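Local coordinates for putative agmatinase (Clostridium difficile, PDB 3LHL), which probably hydrolyses agmatine to putrescine and urea, as a manganese-dependent enzyme of the arginase family, at residues F92-H98 / C244-E248; D18-S22 / K134-A138; S31-R35 / Y60-E64; I77-Y82 / P103-V108. All coordinates share one frame. Residue numbers count along the deposited sequence, not the author numbering.

Interaction 1 of 4, residues F92-H98 / C244-E248; sequences FMIGGEH and CDIVE. With MN (manganese (II) ion), chain B.
Two parallel strands, 92-95 and 244-247, run side by side in the central sheet, their axes 4.5 Å apart and 12° from parallel. F92 pairs with C244, M93 with D245 and I94 with I246. The backbone ladder is M93 N to C244 O (2.9 Å), I246 N to M93 O (3.1 Å) and G95 N to I246 O (3.2 Å). Beyond it the chain turns through G95 and G96, and E248 N donates to G96 O (2.9 Å); E248, at phi 75°, folds its carboxylate back with chi1 and chi2 both m, so that OE2 accepts from H98 N (3.2 Å).

Apolar contacts fill one face: C244 SG lies over the F92 ring, 4.1 Å from its centroid, and I94 CD1 meets I246 CD1 at 3.4 Å. The other face carries M93, a selenomethionine, and D245, whose buried carboxylate is satisfied by Y198, T101 and T200. V247 CG2 makes a CH-pi contact with the H98 ring, 3.7 Å from its centroid.

H98 ND1 binds manganese at 2.2 Å, together with D121, D125 and D202, while NE2 bonds to T200. Metal ligands at or just beyond the C-terminal ends of parallel strands are characteristic of the arginase fold. Strand 10-15 flanks 92-95 and strand 196-202 flanks 244-247; helix 258-278 covers F92 and I94.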
# COMPACT_ATOMS: atom_id res chain seq x y z
N PHE A 92 2.56 2.87 9.02
CA PHE A 92 2.78 1.84 8.02
C PHE A 92 1.71 0.79 8.27
O PHE A 92 1.81 -0.01 9.20
CB PHE A 92 4.18 1.25 8.15
CG PHE A 92 4.60 0.39 6.99
CD1 PHE A 92 5.93 0.04 6.83
CD2 PHE A 92 3.66 -0.06 6.07
CE1 PHE A 92 6.33 -0.77 5.76
CE2 PHE A 92 4.06 -0.87 4.99
CZ PHE A 92 5.39 -1.22 4.84
N MSE A 93 0.67 0.81 7.45
CA MSE A 93 -0.45 -0.10 7.57
C MSE A 93 -0.34 -1.35 6.70
O MSE A 93 0.03 -1.28 5.52
CB MSE A 93 -1.74 0.67 7.25
CG MSE A 93 -3.04 -0.10 7.42
SE MSE A 93 -4.59 1.08 7.21
CE MSE A 93 -4.25 1.70 5.40
N ILE A 94 -0.62 -2.50 7.30
CA ILE A 94 -0.60 -3.79 6.63
C ILE A 94 -2.06 -4.19 6.66
O ILE A 94 -2.52 -4.82 7.61
CB ILE A 94 0.17 -4.86 7.41
CG1 ILE A 94 1.60 -4.38 7.71
CG2 ILE A 94 0.18 -6.16 6.63
CD1 ILE A 94 2.40 -4.01 6.48
N GLY A 95 -2.80 -3.84 5.62
CA GLY A 95 -4.20 -4.16 5.66
C GLY A 95 -4.68 -5.37 4.90
O GLY A 95 -3.92 -6.23 4.46
N GLY A 96 -6.01 -5.42 4.83
CA GLY A 96 -6.71 -6.44 4.10
C GLY A 96 -7.01 -5.71 2.80
O GLY A 96 -6.09 -5.30 2.10
N GLU A 97 -8.29 -5.50 2.51
CA GLU A 97 -8.65 -4.83 1.26
C GLU A 97 -8.10 -3.41 1.12
O GLU A 97 -7.73 -2.76 2.11
CB GLU A 97 -10.16 -4.82 1.07
CG GLU A 97 -10.92 -4.02 2.07
CD GLU A 97 -12.40 -3.98 1.75
OE1 GLU A 97 -13.04 -5.06 1.77
OE2 GLU A 97 -12.91 -2.87 1.48
N HIS A 98 -8.05 -2.94 -0.12
CA HIS A 98 -7.51 -1.62 -0.42
C HIS A 98 -8.28 -0.44 0.16
O HIS A 98 -7.75 0.66 0.25
CB HIS A 98 -7.35 -1.48 -1.93
CG HIS A 98 -6.16 -0.67 -2.33
ND1 HIS A 98 -5.65 -0.67 -3.61
CD2 HIS A 98 -5.37 0.17 -1.62
CE1 HIS A 98 -4.60 0.13 -3.67
NE2 HIS A 98 -4.41 0.65 -2.48
N CYS A 244 2.47 4.96 4.58
CA CYS A 244 2.63 3.82 3.69
C CYS A 244 1.74 2.64 4.05
O CYS A 244 1.29 2.51 5.20
CB CYS A 244 4.10 3.38 3.69
SG CYS A 244 4.51 1.97 2.62
N ASP A 245 1.48 1.78 3.07
CA ASP A 245 0.69 0.58 3.30
C ASP A 245 0.84 -0.44 2.16
O ASP A 245 1.20 -0.09 1.04
CB ASP A 245 -0.79 0.93 3.50
CG ASP A 245 -1.48 1.40 2.21
OD1 ASP A 245 -1.34 0.73 1.16
OD2 ASP A 245 -2.18 2.44 2.26
N ILE A 246 0.61 -1.70 2.49
CA ILE A 246 0.63 -2.78 1.51
C ILE A 246 -0.71 -3.47 1.75
O ILE A 246 -1.12 -3.65 2.89
CB ILE A 246 1.80 -3.78 1.73
CG1 ILE A 246 1.72 -4.40 3.13
CG2 ILE A 246 3.14 -3.08 1.52
CD1 ILE A 246 2.81 -5.43 3.41
N VAL A 247 -1.41 -3.84 0.68
CA VAL A 247 -2.72 -4.43 0.86
C VAL A 247 -3.05 -5.54 -0.12
O VAL A 247 -2.31 -5.80 -1.06
CB VAL A 247 -3.82 -3.34 0.73
CG1 VAL A 247 -3.63 -2.26 1.79
CG2 VAL A 247 -3.75 -2.71 -0.66
N GLU A 248 -4.19 -6.19 0.13
CA GLU A 248 -4.74 -7.25 -0.70
C GLU A 248 -4.08 -8.63 -0.63
O GLU A 248 -4.34 -9.49 -1.48
CB GLU A 248 -4.84 -6.76 -2.16
CG GLU A 248 -5.83 -5.61 -2.35
CD GLU A 248 -7.27 -5.96 -1.93
OE1 GLU A 248 -7.46 -6.97 -1.22
OE2 GLU A 248 -8.21 -5.22 -2.30
MN MN B . -6.21 -2.00 -5.30

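Interaction 2 of 4, residues D18-S22 / K134-A138; sequences DGTTS and KNSHA. With PO4 (phosphate ion), chain F.
Neither segment is a regular helix or strand. From D18 to T21 the chain makes a type I beta turn, closed by T21 N to D18 O at 3.0 Å; G19, at its second position, leaves this exposed corner without a side chain. Segment 134-138 is extended at N135 and S136, then bends at H137 and A138 in an ST turn, where S136 OG accepts from A138 N (3.2 Å). The nearest CA atoms are those of T20 and S136, 5.6 Å apart.

T20 is the main point of contact. Its CA-to-CB bond points toward the other loop, and with chi1 near p its OG1 accepts a weak hydrogen bond from H137 N (3.4 Å), while CG2 lies 3.7 Å from N135 O. Threonine suits the place by offering both a hydroxyl and a methyl. A water bridges T20 O (2.8 Å) and S136 OG (2.9 Å). H137, also p, brings ND1 to 3.5 Å from T20 OG1 and 3.7 Å from T21 OG1. S22 N donates to O2 of a phosphate, probably from the crystallisation liquor, at 3.0 Å.

The hydroxyls of T20 and T21 have stronger partners in E97, and H137 lies beside E248. Two loops thus meet at the rim of the manganese site, one joining strand 10-15 to helix 30-38, the other leading from strand 115-120 to helix 140-148.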
# COMPACT_ATOMS: atom_id res chain seq x y z
N ASP A 18 -11.91 -6.82 5.38
CA ASP A 18 -12.25 -7.06 3.98
C ASP A 18 -13.76 -6.94 3.80
O ASP A 18 -14.35 -7.56 2.92
CB ASP A 18 -11.76 -8.44 3.49
CG ASP A 18 -12.22 -9.58 4.38
OD1 ASP A 18 -13.37 -9.57 4.86
OD2 ASP A 18 -11.42 -10.52 4.57
N GLY A 19 -14.36 -6.10 4.63
CA GLY A 19 -15.79 -5.88 4.61
C GLY A 19 -16.48 -5.54 3.30
O GLY A 19 -17.68 -5.81 3.17
N THR A 20 -15.78 -4.95 2.33
CA THR A 20 -16.43 -4.62 1.07
C THR A 20 -16.08 -5.59 -0.05
O THR A 20 -16.40 -5.34 -1.21
CB THR A 20 -16.13 -3.18 0.60
OG1 THR A 20 -14.83 -3.12 -0.00
CG2 THR A 20 -16.17 -2.21 1.79
N THR A 21 -15.43 -6.70 0.30
CA THR A 21 -15.05 -7.72 -0.68
C THR A 21 -16.09 -8.83 -0.59
O THR A 21 -16.28 -9.43 0.46
CB THR A 21 -13.67 -8.32 -0.36
OG1 THR A 21 -12.70 -7.27 -0.23
CG2 THR A 21 -13.24 -9.28 -1.47
N SER A 22 -16.76 -9.11 -1.71
CA SER A 22 -17.81 -10.12 -1.73
C SER A 22 -17.44 -11.55 -2.11
O SER A 22 -17.56 -12.47 -1.30
CB SER A 22 -18.96 -9.65 -2.63
OG SER A 22 -19.40 -8.35 -2.26
N LYS A 134 -19.98 3.43 -2.98
CA LYS A 134 -18.98 4.41 -3.36
C LYS A 134 -17.68 4.08 -2.66
O LYS A 134 -16.60 4.41 -3.15
CB LYS A 134 -19.43 5.82 -2.97
CG LYS A 134 -20.59 6.36 -3.80
CD LYS A 134 -21.00 7.75 -3.34
CE LYS A 134 -22.27 8.20 -4.05
NZ LYS A 134 -22.81 9.49 -3.53
N ASN A 135 -17.78 3.43 -1.51
CA ASN A 135 -16.61 3.06 -0.73
C ASN A 135 -16.37 1.57 -0.87
O ASN A 135 -17.03 0.75 -0.23
CB ASN A 135 -16.80 3.45 0.73
CG ASN A 135 -16.92 4.95 0.92
OD1 ASN A 135 -16.07 5.71 0.46
ND2 ASN A 135 -17.99 5.38 1.59
N SER A 136 -15.41 1.24 -1.73
CA SER A 136 -15.04 -0.14 -2.01
C SER A 136 -13.55 -0.20 -2.29
O SER A 136 -12.91 0.84 -2.51
CB SER A 136 -15.81 -0.62 -3.24
OG SER A 136 -15.25 -1.80 -3.79
N HIS A 137 -12.98 -1.40 -2.29
CA HIS A 137 -11.56 -1.54 -2.58
C HIS A 137 -11.30 -1.13 -4.03
O HIS A 137 -10.20 -0.70 -4.37
CB HIS A 137 -11.11 -3.00 -2.36
CG HIS A 137 -11.90 -4.01 -3.14
ND1 HIS A 137 -13.08 -4.55 -2.67
CD2 HIS A 137 -11.67 -4.58 -4.35
CE1 HIS A 137 -13.54 -5.42 -3.56
NE2 HIS A 137 -12.70 -5.46 -4.58
N ALA A 138 -12.33 -1.24 -4.87
CA ALA A 138 -12.23 -0.92 -6.29
C ALA A 138 -12.45 0.55 -6.67
O ALA A 138 -12.35 0.91 -7.84
CB ALA A 138 -13.20 -1.79 -7.08
P PO4 F . -15.38 -8.92 -5.05
O1 PO4 F . -14.92 -8.41 -6.37
O2 PO4 F . -15.41 -7.81 -4.07
O3 PO4 F . -16.74 -9.49 -5.20
O4 PO4 F . -14.44 -9.98 -4.58
O HOH W 1 -17.49 -3.13 -2.60

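Interaction 3 of 4, residues S31-R35 / Y60-E64; sequences SSSMR and YGDLE
The guanidinium of R35 meets the carboxylate of D62 end-on, through both terminal nitrogens: NH1 donates to OD2 at 2.9 Å and NH2 to OD1 at 3.0 Å, a bidentate salt bridge in which D62 OD2 lies near the guanidinium plane. R35 reaches it with chi1 and chi2 both t, then turns at chi3 (m). A long, flexible arginine suits this spot, since the axes of helix 31-35 and strand 60-62 are 9.5 Å apart, and its paired donors match the two carboxylate oxygens.

S31, one helical turn earlier, completes the set. With chi1 p, its OG donates to D62 OD1 at 2.7 Å, so that OD1 accepts from both S31 and R35. The spacing of four is what brings both donors to one side of the helix; R35 N bonds to S31 O at 2.8 Å. The CA-to-CB bond of D62 points toward the helix, and chi1 is m. Before it, G61 has phi 74° and psi -159°, a conformation that favours glycine, and its C lies 3.9 Å from R35 NH2. The nearest CA atoms are those of S31 and D62, 7.5 Å apart.

The axes of helix 31-35 and strand 60-62 lie at 119°. This polar surface contact, away from the metal site, ties helix 30-38 to the end of edge strand 57-62. M34 and S31 pack on I94 of strand 90-95, M34 also on helix 258-278, whereas L63 packs against helix 70-86.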
# COMPACT_ATOMS: atom_id res chain seq x y z
N SER A 31 -2.07 -9.62 7.83
CA SER A 31 -1.11 -9.36 8.90
C SER A 31 -0.91 -10.51 9.88
O SER A 31 0.21 -10.80 10.28
CB SER A 31 -1.50 -8.08 9.67
OG SER A 31 -2.75 -8.22 10.32
N SER A 32 -2.00 -11.18 10.26
CA SER A 32 -1.88 -12.30 11.19
C SER A 32 -1.16 -13.47 10.52
O SER A 32 -0.43 -14.21 11.17
CB SER A 32 -3.27 -12.74 11.67
OG SER A 32 -4.08 -13.13 10.59
N SER A 33 -1.37 -13.65 9.23
CA SER A 33 -0.70 -14.73 8.52
C SER A 33 0.79 -14.40 8.42
O SER A 33 1.64 -15.27 8.55
CB SER A 33 -1.29 -14.88 7.12
OG SER A 33 -0.59 -15.86 6.38
N MSE A 34 1.10 -13.12 8.20
CA MSE A 34 2.49 -12.70 8.10
C MSE A 34 3.18 -12.73 9.46
O MSE A 34 4.39 -12.92 9.55
CB MSE A 34 2.57 -11.27 7.54
CG MSE A 34 1.98 -11.10 6.15
SE MSE A 34 1.96 -9.23 5.66
CE MSE A 34 0.12 -9.03 5.16
N ARG A 35 2.40 -12.54 10.52
CA ARG A 35 2.94 -12.52 11.87
C ARG A 35 3.64 -13.82 12.27
O ARG A 35 4.74 -13.79 12.83
CB ARG A 35 1.84 -12.19 12.89
CG ARG A 35 2.33 -12.19 14.33
CD ARG A 35 1.35 -11.50 15.27
NE ARG A 35 1.09 -10.13 14.85
CZ ARG A 35 -0.06 -9.72 14.32
NH1 ARG A 35 -1.06 -10.59 14.14
NH2 ARG A 35 -0.22 -8.46 13.96
N TYR A 60 2.94 -2.25 16.37
CA TYR A 60 1.72 -1.96 17.11
C TYR A 60 0.70 -3.09 17.08
O TYR A 60 -0.33 -3.02 17.74
CB TYR A 60 1.08 -0.68 16.57
CG TYR A 60 0.82 0.38 17.63
CD1 TYR A 60 1.73 0.60 18.66
CD2 TYR A 60 -0.31 1.20 17.56
CE1 TYR A 60 1.53 1.61 19.60
CE2 TYR A 60 -0.53 2.21 18.50
CZ TYR A 60 0.40 2.42 19.51
OH TYR A 60 0.21 3.43 20.43
N GLY A 61 1.00 -4.14 16.32
CA GLY A 61 0.08 -5.26 16.23
C GLY A 61 -1.14 -4.92 15.39
O GLY A 61 -1.12 -3.99 14.58
N ASP A 62 -2.22 -5.68 15.58
CA ASP A 62 -3.44 -5.45 14.83
C ASP A 62 -4.38 -4.47 15.51
O ASP A 62 -4.54 -4.48 16.73
CB ASP A 62 -4.17 -6.76 14.57
CG ASP A 62 -3.36 -7.72 13.71
OD1 ASP A 62 -2.65 -7.23 12.80
OD2 ASP A 62 -3.45 -8.94 13.94
N LEU A 63 -4.99 -3.61 14.70
CA LEU A 63 -5.93 -2.63 15.19
C LEU A 63 -7.24 -3.35 15.50
O LEU A 63 -7.73 -4.13 14.68
CB LEU A 63 -6.17 -1.55 14.13
CG LEU A 63 -7.29 -0.55 14.43
CD1 LEU A 63 -6.93 0.28 15.68
CD2 LEU A 63 -7.48 0.34 13.22
N GLU A 64 -7.79 -3.10 16.68
CA GLU A 64 -9.05 -3.73 17.05
C GLU A 64 -10.13 -2.99 16.29
O GLU A 64 -10.25 -1.77 16.40
CB GLU A 64 -9.29 -3.61 18.55
CG GLU A 64 -10.46 -4.44 19.05
CD GLU A 64 -10.78 -4.21 20.52
OE1 GLU A 64 -9.87 -4.37 21.36
OE2 GLU A 64 -11.94 -3.87 20.82

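Interaction 4 of 4, residues I77-Y82 / P103-V108; sequences IYQETY and PAFKAV
Y78 and A107 have the largest areas covered in this helix pair, followed by P103. The segments' axes approach to 7.9 Å and cross at -37°, both running the same way; such closeness is possible because small residues line the interface. A107 CB, pointing toward helix 77-82, sits 3.5 Å from both Y82 N and T81 CG2, and the CA atoms of Y82 and A107 are only 4.8 Å apart. Y78, chi1 t, turns the edge of its ring to the partner helix: CD1 lies 3.3 Å from P103 O and CE1 3.8 Å from A107 CB, while its hydroxyl bonds to E110. P103, one turn before A107, brings CG to 3.7 Å from I77 CG2, and P103 CB lies 4.0 Å from Y78 CB. T81 OG1 turns back to I77 O (2.9 Å), leaving CG2 to pack 3.4 Å from A104 O.

This is side-by-side packing of successive helices in an alpha/beta fold. Helices 70-86 and 101-111, before and after strand 90-95 in the chain, cover the same face of it, where M93 touches I77 and A104; F105 faces strand 115-120 and helix 140-148.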
# COMPACT_ATOMS: atom_id res chain seq x y z
N ILE A 77 -9.85 3.19 11.65
CA ILE A 77 -8.55 3.20 11.00
C ILE A 77 -8.05 4.64 11.01
O ILE A 77 -6.89 4.91 11.31
CB ILE A 77 -8.64 2.72 9.53
CG1 ILE A 77 -9.02 1.24 9.49
CG2 ILE A 77 -7.30 2.95 8.84
CD1 ILE A 77 -9.39 0.75 8.09
N TYR A 78 -8.96 5.56 10.69
CA TYR A 78 -8.63 6.98 10.67
C TYR A 78 -8.04 7.40 12.01
O TYR A 78 -7.01 8.06 12.06
CB TYR A 78 -9.88 7.82 10.40
CG TYR A 78 -9.59 9.29 10.32
CD1 TYR A 78 -9.05 9.85 9.17
CD2 TYR A 78 -9.83 10.13 11.41
CE1 TYR A 78 -8.76 11.21 9.10
CE2 TYR A 78 -9.54 11.49 11.36
CZ TYR A 78 -9.00 12.02 10.20
OH TYR A 78 -8.70 13.36 10.13
N GLN A 79 -8.72 7.02 13.09
CA GLN A 79 -8.27 7.37 14.43
C GLN A 79 -6.85 6.91 14.73
O GLN A 79 -6.03 7.70 15.17
CB GLN A 79 -9.22 6.77 15.47
CG GLN A 79 -10.57 7.45 15.54
CD GLN A 79 -10.45 8.93 15.81
OE1 GLN A 79 -10.60 9.75 14.91
NE2 GLN A 79 -10.17 9.28 17.06
N GLU A 80 -6.57 5.63 14.48
CA GLU A 80 -5.25 5.08 14.74
C GLU A 80 -4.18 5.82 13.95
O GLU A 80 -3.15 6.21 14.49
CB GLU A 80 -5.21 3.58 14.40
CG GLU A 80 -3.89 2.88 14.72
CD GLU A 80 -3.50 3.01 16.19
OE1 GLU A 80 -4.31 2.62 17.06
OE2 GLU A 80 -2.38 3.49 16.48
N THR A 81 -4.44 6.02 12.66
CA THR A 81 -3.50 6.71 11.78
C THR A 81 -3.26 8.13 12.27
O THR A 81 -2.11 8.56 12.38
CB THR A 81 -4.02 6.76 10.32
OG1 THR A 81 -4.43 5.46 9.91
CG2 THR A 81 -2.94 7.26 9.38
N TYR A 82 -4.34 8.85 12.57
CA TYR A 82 -4.24 10.23 13.03
C TYR A 82 -3.31 10.39 14.23
O TYR A 82 -2.45 11.28 14.25
CB TYR A 82 -5.62 10.80 13.38
CG TYR A 82 -5.51 12.18 14.01
CD1 TYR A 82 -5.05 13.26 13.26
CD2 TYR A 82 -5.76 12.37 15.36
CE1 TYR A 82 -4.83 14.50 13.86
CE2 TYR A 82 -5.55 13.61 15.97
CZ TYR A 82 -5.07 14.67 15.21
OH TYR A 82 -4.82 15.88 15.81
N PRO A 103 -9.17 6.01 4.70
CA PRO A 103 -9.09 6.72 5.98
C PRO A 103 -7.66 7.01 6.41
O PRO A 103 -7.38 8.05 7.00
CB PRO A 103 -9.81 5.78 6.95
CG PRO A 103 -9.62 4.43 6.34
CD PRO A 103 -9.83 4.70 4.87
N ALA A 104 -6.75 6.09 6.10
CA ALA A 104 -5.35 6.25 6.46
C ALA A 104 -4.79 7.46 5.73
O ALA A 104 -4.13 8.31 6.32
CB ALA A 104 -4.56 5.00 6.08
N PHE A 105 -5.07 7.52 4.43
CA PHE A 105 -4.60 8.62 3.61
C PHE A 105 -5.16 9.92 4.15
O PHE A 105 -4.44 10.92 4.27
CB PHE A 105 -5.05 8.46 2.16
CG PHE A 105 -4.76 9.67 1.32
CD1 PHE A 105 -3.45 9.98 0.97
CD2 PHE A 105 -5.78 10.55 0.97
CE1 PHE A 105 -3.16 11.16 0.29
CE2 PHE A 105 -5.50 11.72 0.28
CZ PHE A 105 -4.19 12.03 -0.06
N LYS A 106 -6.45 9.92 4.49
CA LYS A 106 -7.07 11.13 5.01
C LYS A 106 -6.34 11.65 6.25
O LYS A 106 -6.05 12.84 6.34
CB LYS A 106 -8.55 10.89 5.34
CG LYS A 106 -9.44 10.86 4.10
CD LYS A 106 -10.89 10.60 4.45
CE LYS A 106 -11.76 10.58 3.20
NZ LYS A 106 -13.19 10.34 3.51
N ALA A 107 -6.04 10.75 7.18
CA ALA A 107 -5.35 11.14 8.40
C ALA A 107 -4.00 11.78 8.06
O ALA A 107 -3.57 12.72 8.72
CB ALA A 107 -5.15 9.92 9.30
N VAL A 108 -3.34 11.27 7.03
CA VAL A 108 -2.04 11.80 6.62
C VAL A 108 -2.24 13.14 5.90
O VAL A 108 -1.52 14.11 6.16
CB VAL A 108 -1.30 10.83 5.68
CG1 VAL A 108 0.03 11.43 5.25
CG2 VAL A 108 -1.07 9.49 6.38

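From the N terminus, the loop at 18-22 comes first and waits for 134-138: interaction 2 closes a long loop within which interactions 3 and 4 both open and close. Interaction 3 ties helix 30-38 to edge strand 57-62; interaction 4 then joins the helices before and after strand 90-95. Interaction 1 starts between the two segments of interaction 4 and ends far later at 244-248, so it crosses both interaction 4 and interaction 2. It is also the hub: E97 reaches T20 and T21 of interaction 2, I94 packs on M34 of interaction 3, and M93 on I77 and A104 of interaction 4. L63 of interaction 3 touches I77 of interaction 4.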